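Local coordinates for protein chemotactic transducer PctC (Pseudomonas aeruginosa, PDB 5LTV) that senses gamma-aminobutyrate through its ligand-binding domain and probably relays that signal to the chemotaxis machinery of the cell, at residues G187-L199 and G245-L257. Numbering follows the deposited sequence.
Sequences GYAFLVSDAGKIL and GLPGVTWYVALVL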
ATOM      1  N   GLY A 187     -12.939 -18.004  12.319  1.00 80.80           N
ATOM      2  CA  GLY A 187     -11.603 -17.713  11.820  1.00 80.85           C
ATOM      3  C   GLY A 187     -11.500 -16.419  11.018  1.00 79.43           C
ATOM      4  O   GLY A 187     -12.520 -15.811  10.705  1.00 82.45           O
ATOM      5  N   TYR A 188     -10.285 -15.997  10.670  1.00 73.34           N
ATOM      6  CA  TYR A 188     -10.082 -14.704  10.024  1.00 64.11           C
ATOM      7  C   TYR A 188      -8.689 -14.652   9.396  1.00 57.79           C
ATOM      8  O   TYR A 188      -7.877 -15.568   9.542  1.00 55.27           O
ATOM      9  CB  TYR A 188     -10.283 -13.559  11.021  1.00 61.98           C
ATOM     10  CG  TYR A 188      -9.319 -13.561  12.187  1.00 59.39           C
ATOM     11  CD1 TYR A 188      -9.558 -14.330  13.328  1.00 59.20           C
ATOM     12  CD2 TYR A 188      -8.177 -12.787  12.152  1.00 57.39           C
ATOM     13  CE1 TYR A 188      -8.667 -14.323  14.395  1.00 57.50           C
ATOM     14  CE2 TYR A 188      -7.293 -12.765  13.212  1.00 57.68           C
ATOM     15  CZ  TYR A 188      -7.531 -13.532  14.321  1.00 56.97           C
ATOM     16  OH  TYR A 188      -6.606 -13.480  15.335  1.00 58.60           O
ATOM     17  N   ALA A 189      -8.419 -13.558   8.682  1.00 55.32           N
ATOM     18  CA  ALA A 189      -7.140 -13.386   8.001  1.00 51.45           C
ATOM     19  C   ALA A 189      -6.568 -11.994   8.254  1.00 47.09           C
ATOM     20  O   ALA A 189      -7.304 -11.005   8.248  1.00 46.59           O
ATOM     21  CB  ALA A 189      -7.297 -13.627   6.499  1.00 48.33           C
ATOM     22  N   PHE A 190      -5.257 -11.904   8.475  1.00 42.77           N
ATOM     23  CA  PHE A 190      -4.636 -10.586   8.540  1.00 36.84           C
ATOM     24  C   PHE A 190      -3.352 -10.585   7.701  1.00 36.75           C
ATOM     25  O   PHE A 190      -3.001 -11.572   7.039  1.00 38.45           O
ATOM     26  CB  PHE A 190      -4.442 -10.143   9.998  1.00 34.82           C
ATOM     27  CG  PHE A 190      -3.466 -10.949  10.781  1.00 38.61           C
ATOM     28  CD1 PHE A 190      -3.855 -12.135  11.411  1.00 38.82           C
ATOM     29  CD2 PHE A 190      -2.155 -10.493  10.944  1.00 41.63           C
ATOM     30  CE1 PHE A 190      -2.945 -12.869  12.156  1.00 42.05           C
ATOM     31  CE2 PHE A 190      -1.231 -11.224  11.678  1.00 43.73           C
ATOM     32  CZ  PHE A 190      -1.622 -12.409  12.297  1.00 45.54           C
ATOM     33  N   LEU A 191      -2.689  -9.437   7.667  1.00 34.56           N
ATOM     34  CA  LEU A 191      -1.490  -9.257   6.865  1.00 33.67           C
ATOM     35  C   LEU A 191      -0.377  -8.750   7.768  1.00 34.09           C
ATOM     36  O   LEU A 191      -0.597  -7.861   8.584  1.00 35.48           O
ATOM     37  CB  LEU A 191      -1.740  -8.294   5.695  1.00 29.10           C
ATOM     38  CG  LEU A 191      -0.675  -8.352   4.591  1.00 30.81           C
ATOM     39  CD1 LEU A 191      -0.956  -9.465   3.548  1.00 31.78           C
ATOM     40  CD2 LEU A 191      -0.582  -7.016   3.901  1.00 25.89           C
ATOM     41  N   VAL A 192       0.812  -9.324   7.621  1.00 36.52           N
ATOM     42  CA  VAL A 192       1.916  -9.080   8.539  1.00 36.39           C
ATOM     43  C   VAL A 192       3.214  -9.129   7.744  1.00 38.05           C
ATOM     44  O   VAL A 192       3.351  -9.914   6.797  1.00 39.23           O
ATOM     45  CB  VAL A 192       1.915 -10.104   9.705  1.00 36.50           C
ATOM     46  CG1 VAL A 192       2.062 -11.532   9.179  1.00 35.07           C
ATOM     47  CG2 VAL A 192       3.031  -9.811  10.695  1.00 37.07           C
ATOM     48  N   SER A 193       4.155  -8.265   8.102  1.00 40.28           N
ATOM     49  CA  SER A 193       5.421  -8.226   7.396  1.00 41.80           C
ATOM     50  C   SER A 193       6.341  -9.318   7.929  1.00 47.68           C
ATOM     51  O   SER A 193       6.103  -9.911   8.988  1.00 47.84           O
ATOM     52  CB  SER A 193       6.091  -6.858   7.538  1.00 38.78           C
ATOM     53  OG  SER A 193       6.697  -6.710   8.814  1.00 38.54           O
ATOM     54  N   ASP A 194       7.414  -9.569   7.176  1.00 47.34           N
ATOM     55  CA  ASP A 194       8.388 -10.586   7.563  1.00 51.06           C
ATOM     56  C   ASP A 194       9.030 -10.283   8.908  1.00 48.54           C
ATOM     57  O   ASP A 194       9.401 -11.210   9.639  1.00 51.88           O
ATOM     58  CB  ASP A 194       9.457 -10.721   6.473  1.00 55.86           C
ATOM     59  CG  ASP A 194      10.113  -9.394   6.115  1.00 60.51           C
ATOM     60  OD1 ASP A 194       9.635  -8.307   6.527  1.00 62.62           O
ATOM     61  OD2 ASP A 194      11.117  -9.451   5.385  1.00 63.96           O
ATOM     62  N   ALA A 195       9.161  -9.006   9.257  1.00 45.79           N
ATOM     63  CA  ALA A 195       9.729  -8.617  10.542  1.00 46.36           C
ATOM     64  C   ALA A 195       8.751  -8.748  11.704  1.00 41.67           C
ATOM     65  O   ALA A 195       9.152  -8.523  12.847  1.00 44.70           O
ATOM     66  CB  ALA A 195      10.238  -7.170  10.470  1.00 45.40           C
ATOM     67  N   GLY A 196       7.483  -9.055  11.443  1.00 42.38           N
ATOM     68  CA  GLY A 196       6.470  -9.154  12.483  1.00 41.35           C
ATOM     69  C   GLY A 196       5.525  -7.986  12.648  1.00 42.85           C
ATOM     70  O   GLY A 196       4.752  -7.989  13.614  1.00 45.27           O
ATOM     71  N   LYS A 197       5.545  -6.993  11.746  0.64 43.52           N
ATOM     72  CA  LYS A 197       4.672  -5.816  11.840  0.64 44.24           C
ATOM     73  C   LYS A 197       3.308  -6.094  11.208  0.64 42.09           C
ATOM     74  O   LYS A 197       3.223  -6.396  10.013  0.64 40.89           O
ATOM     75  CB  LYS A 197       5.315  -4.607  11.156  0.64 46.38           C
ATOM     76  CG  LYS A 197       4.485  -3.308  11.230  0.64 47.75           C
ATOM     77  CD  LYS A 197       4.729  -2.554  12.528  0.64 51.01           C
ATOM     78  CE  LYS A 197       5.605  -1.327  12.286  0.64 51.91           C
ATOM     79  NZ  LYS A 197       6.896  -1.672  11.593  0.64 52.46           N
ATOM     80  N   ILE A 198       2.245  -5.961  12.002  1.00 39.71           N
ATOM     81  CA  ILE A 198       0.882  -6.143  11.511  1.00 38.09           C
ATOM     82  C   ILE A 198       0.492  -4.962  10.622  1.00 35.44           C
ATOM     83  O   ILE A 198       0.486  -3.810  11.063  1.00 35.26           O
ATOM     84  CB  ILE A 198      -0.110  -6.295  12.676  1.00 38.21           C
ATOM     85  CG1 ILE A 198       0.231  -7.524  13.523  1.00 42.37           C
ATOM     86  CG2 ILE A 198      -1.549  -6.371  12.157  1.00 34.22           C
ATOM     87  CD1 ILE A 198      -0.740  -7.728  14.655  1.00 44.58           C
ATOM     88  N   LEU A 199       0.090  -5.259   9.387  1.00 32.06           N
ATOM     89  CA  LEU A 199      -0.201  -4.276   8.350  1.00 31.36           C
ATOM     90  C   LEU A 199      -1.685  -4.108   8.106  1.00 35.11           C
ATOM     91  O   LEU A 199      -2.157  -2.995   7.878  1.00 34.27           O
ATOM     92  CB  LEU A 199       0.455  -4.687   7.025  1.00 33.31           C
ATOM     93  CG  LEU A 199       1.904  -5.158   7.108  1.00 34.06           C
ATOM     94  CD1 LEU A 199       2.301  -5.700   5.776  1.00 32.72           C
ATOM     95  CD2 LEU A 199       2.823  -4.034   7.577  1.00 31.87           C
ATOM     96  N   GLY A 245       4.959 -10.927  -5.812  1.00 43.59           N
ATOM     97  CA  GLY A 245       4.861  -9.791  -6.703  1.00 43.35           C
ATOM     98  C   GLY A 245       4.975  -8.419  -6.070  1.00 46.46           C
ATOM     99  O   GLY A 245       4.844  -7.422  -6.789  1.00 51.31           O
ATOM    100  N   LEU A 246       5.217  -8.326  -4.766  1.00 43.28           N
ATOM    101  CA  LEU A 246       5.224  -6.991  -4.177  1.00 40.35           C
ATOM    102  C   LEU A 246       6.630  -6.431  -4.121  1.00 45.83           C
ATOM    103  O   LEU A 246       7.539  -7.116  -3.645  1.00 47.34           O
ATOM    104  CB  LEU A 246       4.634  -7.005  -2.780  1.00 37.29           C
ATOM    105  CG  LEU A 246       3.252  -7.678  -2.668  1.00 36.00           C
ATOM    106  CD1 LEU A 246       2.689  -7.544  -1.269  1.00 30.41           C
ATOM    107  CD2 LEU A 246       2.322  -7.154  -3.746  1.00 36.58           C
ATOM    108  N   PRO A 247       6.845  -5.187  -4.567  1.00 45.14           N
ATOM    109  CA  PRO A 247       8.221  -4.689  -4.705  1.00 44.79           C
ATOM    110  C   PRO A 247       8.795  -4.282  -3.359  1.00 48.27           C
ATOM    111  O   PRO A 247       8.177  -3.523  -2.612  1.00 49.75           O
ATOM    112  CB  PRO A 247       8.068  -3.475  -5.622  1.00 40.14           C
ATOM    113  CG  PRO A 247       6.681  -2.950  -5.292  1.00 35.87           C
ATOM    114  CD  PRO A 247       5.842  -4.173  -4.958  1.00 36.02           C
ATOM    115  N   GLY A 248       9.994  -4.780  -3.065  1.00 48.06           N
ATOM    116  CA  GLY A 248      10.746  -4.317  -1.920  1.00 49.64           C
ATOM    117  C   GLY A 248      10.292  -4.820  -0.570  1.00 49.76           C
ATOM    118  O   GLY A 248      10.834  -4.381   0.445  1.00 54.17           O
ATOM    119  N   VAL A 249       9.311  -5.715  -0.505  1.00 45.53           N
ATOM    120  CA  VAL A 249       8.763  -6.168   0.771  1.00 44.05           C
ATOM    121  C   VAL A 249       8.538  -7.669   0.707  1.00 47.50           C
ATOM    122  O   VAL A 249       8.419  -8.262  -0.370  1.00 50.10           O
ATOM    123  CB  VAL A 249       7.429  -5.463   1.138  1.00 40.47           C
ATOM    124  CG1 VAL A 249       7.614  -3.960   1.320  1.00 35.63           C
ATOM    125  CG2 VAL A 249       6.351  -5.747   0.078  1.00 39.71           C
ATOM    126  N   THR A 250       8.474  -8.277   1.886  1.00 45.09           N
ATOM    127  CA  THR A 250       8.031  -9.660   2.034  1.00 46.19           C
ATOM    128  C   THR A 250       6.878  -9.616   3.033  1.00 45.67           C
ATOM    129  O   THR A 250       7.087  -9.401   4.228  1.00 46.90           O
ATOM    130  CB  THR A 250       9.151 -10.580   2.520  1.00 43.65           C
ATOM    131  OG1 THR A 250      10.276 -10.397   1.682  1.00 48.95           O
ATOM    132  CG2 THR A 250       8.729 -12.039   2.449  1.00 40.77           C
ATOM    133  N   TRP A 251       5.668  -9.786   2.545  1.00 41.74           N
ATOM    134  CA  TRP A 251       4.502  -9.705   3.384  1.00 38.87           C
ATOM    135  C   TRP A 251       3.737 -11.008   3.283  1.00 40.20           C
ATOM    136  O   TRP A 251       3.758 -11.679   2.250  1.00 41.40           O
ATOM    137  CB  TRP A 251       3.599  -8.546   2.991  1.00 36.41           C
ATOM    138  CG  TRP A 251       4.170  -7.218   3.207  1.00 35.94           C
ATOM    139  CD1 TRP A 251       5.263  -6.893   3.899  1.00 38.52           C
ATOM    140  CD2 TRP A 251       3.600  -5.961   2.764  1.00 34.91           C
ATOM    141  NE1 TRP A 251       5.471  -5.515   3.906  1.00 35.20           N
ATOM    142  CE2 TRP A 251       4.434  -4.924   3.216  1.00 34.77           C
ATOM    143  CE3 TRP A 251       2.467  -5.622   2.034  1.00 33.28           C
ATOM    144  CZ2 TRP A 251       4.183  -3.559   2.960  1.00 35.96           C
ATOM    145  CZ3 TRP A 251       2.215  -4.252   1.773  1.00 33.47           C
ATOM    146  CH2 TRP A 251       3.064  -3.253   2.246  1.00 36.13           C
ATOM    147  N   TYR A 252       3.092 -11.373   4.382  1.00 33.36           N
ATOM    148  CA  TYR A 252       2.435 -12.662   4.472  1.00 36.33           C
ATOM    149  C   TYR A 252       0.964 -12.469   4.769  1.00 40.24           C
ATOM    150  O   TYR A 252       0.584 -11.545   5.512  1.00 37.97           O
ATOM    151  CB  TYR A 252       3.042 -13.530   5.579  1.00 40.12           C
ATOM    152  CG  TYR A 252       4.470 -13.946   5.354  1.00 42.43           C
ATOM    153  CD1 TYR A 252       5.501 -13.097   5.681  1.00 42.43           C
ATOM    154  CD2 TYR A 252       4.782 -15.212   4.853  1.00 47.56           C
ATOM    155  CE1 TYR A 252       6.827 -13.467   5.491  1.00 47.35           C
ATOM    156  CE2 TYR A 252       6.101 -15.609   4.672  1.00 50.22           C
ATOM    157  CZ  TYR A 252       7.128 -14.714   4.994  1.00 51.64           C
ATOM    158  OH  TYR A 252       8.461 -15.034   4.842  1.00 53.72           O
ATOM    159  N   VAL A 253       0.156 -13.331   4.154  1.00 38.44           N
ATOM    160  CA  VAL A 253      -1.211 -13.580   4.585  1.00 37.87           C
ATOM    161  C   VAL A 253      -1.167 -14.527   5.772  1.00 43.00           C
ATOM    162  O   VAL A 253      -0.598 -15.628   5.688  1.00 45.10           O
ATOM    163  CB  VAL A 253      -2.052 -14.169   3.446  1.00 41.36           C
ATOM    164  CG1 VAL A 253      -3.403 -14.636   3.980  1.00 42.88           C
ATOM    165  CG2 VAL A 253      -2.238 -13.145   2.358  1.00 43.26           C
ATOM    166  N   ALA A 254      -1.744 -14.101   6.888  1.00 43.89           N
ATOM    167  CA  ALA A 254      -1.889 -14.956   8.063  1.00 46.13           C
ATOM    168  C   ALA A 254      -3.343 -15.385   8.163  1.00 44.74           C
ATOM    169  O   ALA A 254      -4.236 -14.527   8.127  1.00 42.88           O
ATOM    170  CB  ALA A 254      -1.457 -14.236   9.349  1.00 44.79           C
ATOM    171  N   LEU A 255      -3.579 -16.698   8.257  1.00 41.52           N
ATOM    172  CA  LEU A 255      -4.909 -17.253   8.476  1.00 44.25           C
ATOM    173  C   LEU A 255      -4.991 -17.816   9.886  1.00 48.05           C
ATOM    174  O   LEU A 255      -4.111 -18.578  10.307  1.00 49.89           O
ATOM    175  CB  LEU A 255      -5.238 -18.371   7.493  1.00 45.65           C
ATOM    176  CG  LEU A 255      -5.259 -18.078   6.012  1.00 49.15           C
ATOM    177  CD1 LEU A 255      -5.607 -19.322   5.211  1.00 51.27           C
ATOM    178  CD2 LEU A 255      -6.252 -16.991   5.743  1.00 49.27           C
ATOM    179  N   VAL A 256      -6.061 -17.471  10.600  1.00 45.70           N
ATOM    180  CA  VAL A 256      -6.268 -17.927  11.964  1.00 48.68           C
ATOM    181  C   VAL A 256      -7.540 -18.761  11.972  1.00 52.81           C
ATOM    182  O   VAL A 256      -8.606 -18.265  11.598  1.00 55.06           O
ATOM    183  CB  VAL A 256      -6.369 -16.750  12.946  1.00 47.08           C
ATOM    184  CG1 VAL A 256      -6.475 -17.224  14.429  1.00 49.51           C
ATOM    185  CG2 VAL A 256      -5.207 -15.728  12.719  1.00 46.46           C
ATOM    186  N   LEU A 257      -7.435 -20.018  12.387  1.00 51.98           N
ATOM    187  CA  LEU A 257      -8.620 -20.852  12.517  1.00 54.86           C
ATOM    188  C   LEU A 257      -8.729 -21.501  13.901  1.00 52.39           C
ATOM    189  O   LEU A 257      -7.719 -21.866  14.506  1.00 54.13           O
ATOM    190  CB  LEU A 257      -8.615 -21.929  11.430  1.00 60.21           C
ATOM    191  CG  LEU A 257      -9.803 -22.899  11.375  1.00 61.86           C
ATOM    192  CD1 LEU A 257     -11.098 -22.115  11.233  1.00 62.22           C
ATOM    193  CD2 LEU A 257      -9.644 -23.902  10.234  1.00 59.55           C
TER
HETATM  194  O   HOH W   1       9.135  -6.523   4.189  1.00 37.92           O
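Tyr-188 and Phe-190 both place CG between the backbone N and the carbonyl carbon (chi1 62° and 66°), which swings their rings over the neighbouring strand 251-256. Ala-254 is small enough to let the Phe-190 ring lie over it, slightly off centre, its CB 3.5 Å from the ring centroid in a CH-pi contact. Val-256 offers a broader, branched surface: its CB lies over the Tyr-188 ring, while its CG2 also meets the edge of Phe-190, 3.7 Å from CE1. The Tyr-188 hydroxyl extends past this apolar patch to hydrogen-bond with the hydroxyl of Tyr-215.

On the other face of the sheet, Leu-199 drives CD1 over the five-membered ring of Trp-251, 3.3 Å from its centroid, while CG2 of Val-249 covers the opposite side, so the flat indole is clamped between two methyls. Leu-191 adds CD2 obliquely at Trp-251 CE3, 3.8 Å away. Val-253 and Leu-255 carry this apolar face to Ala-46 and Ile-41 of helix 34-68.

Between the faces, paired backbone bonds join Tyr-188 to Val-256, Phe-190 to Ala-254 and Val-192 to Tyr-252. Beyond them Asp-194 N reaches Thr-250 O at 3.0 Å, and a water donates to Asp-194 OD1 and accepts from Thr-250 N. Ser-193 suits the start of the type I turn to Gly-196, because its OG accepts from Lys-197 N (3.2 Å).

Strands 188-193 and 251-256, first and last in sequence, are inner neighbours in a five-stranded antiparallel sheet (order 2-1-5-4-3) packed on a long helix: the probably membrane-proximal module of a double Cache domain, distinct from the gamma-aminobutyrate-binding module.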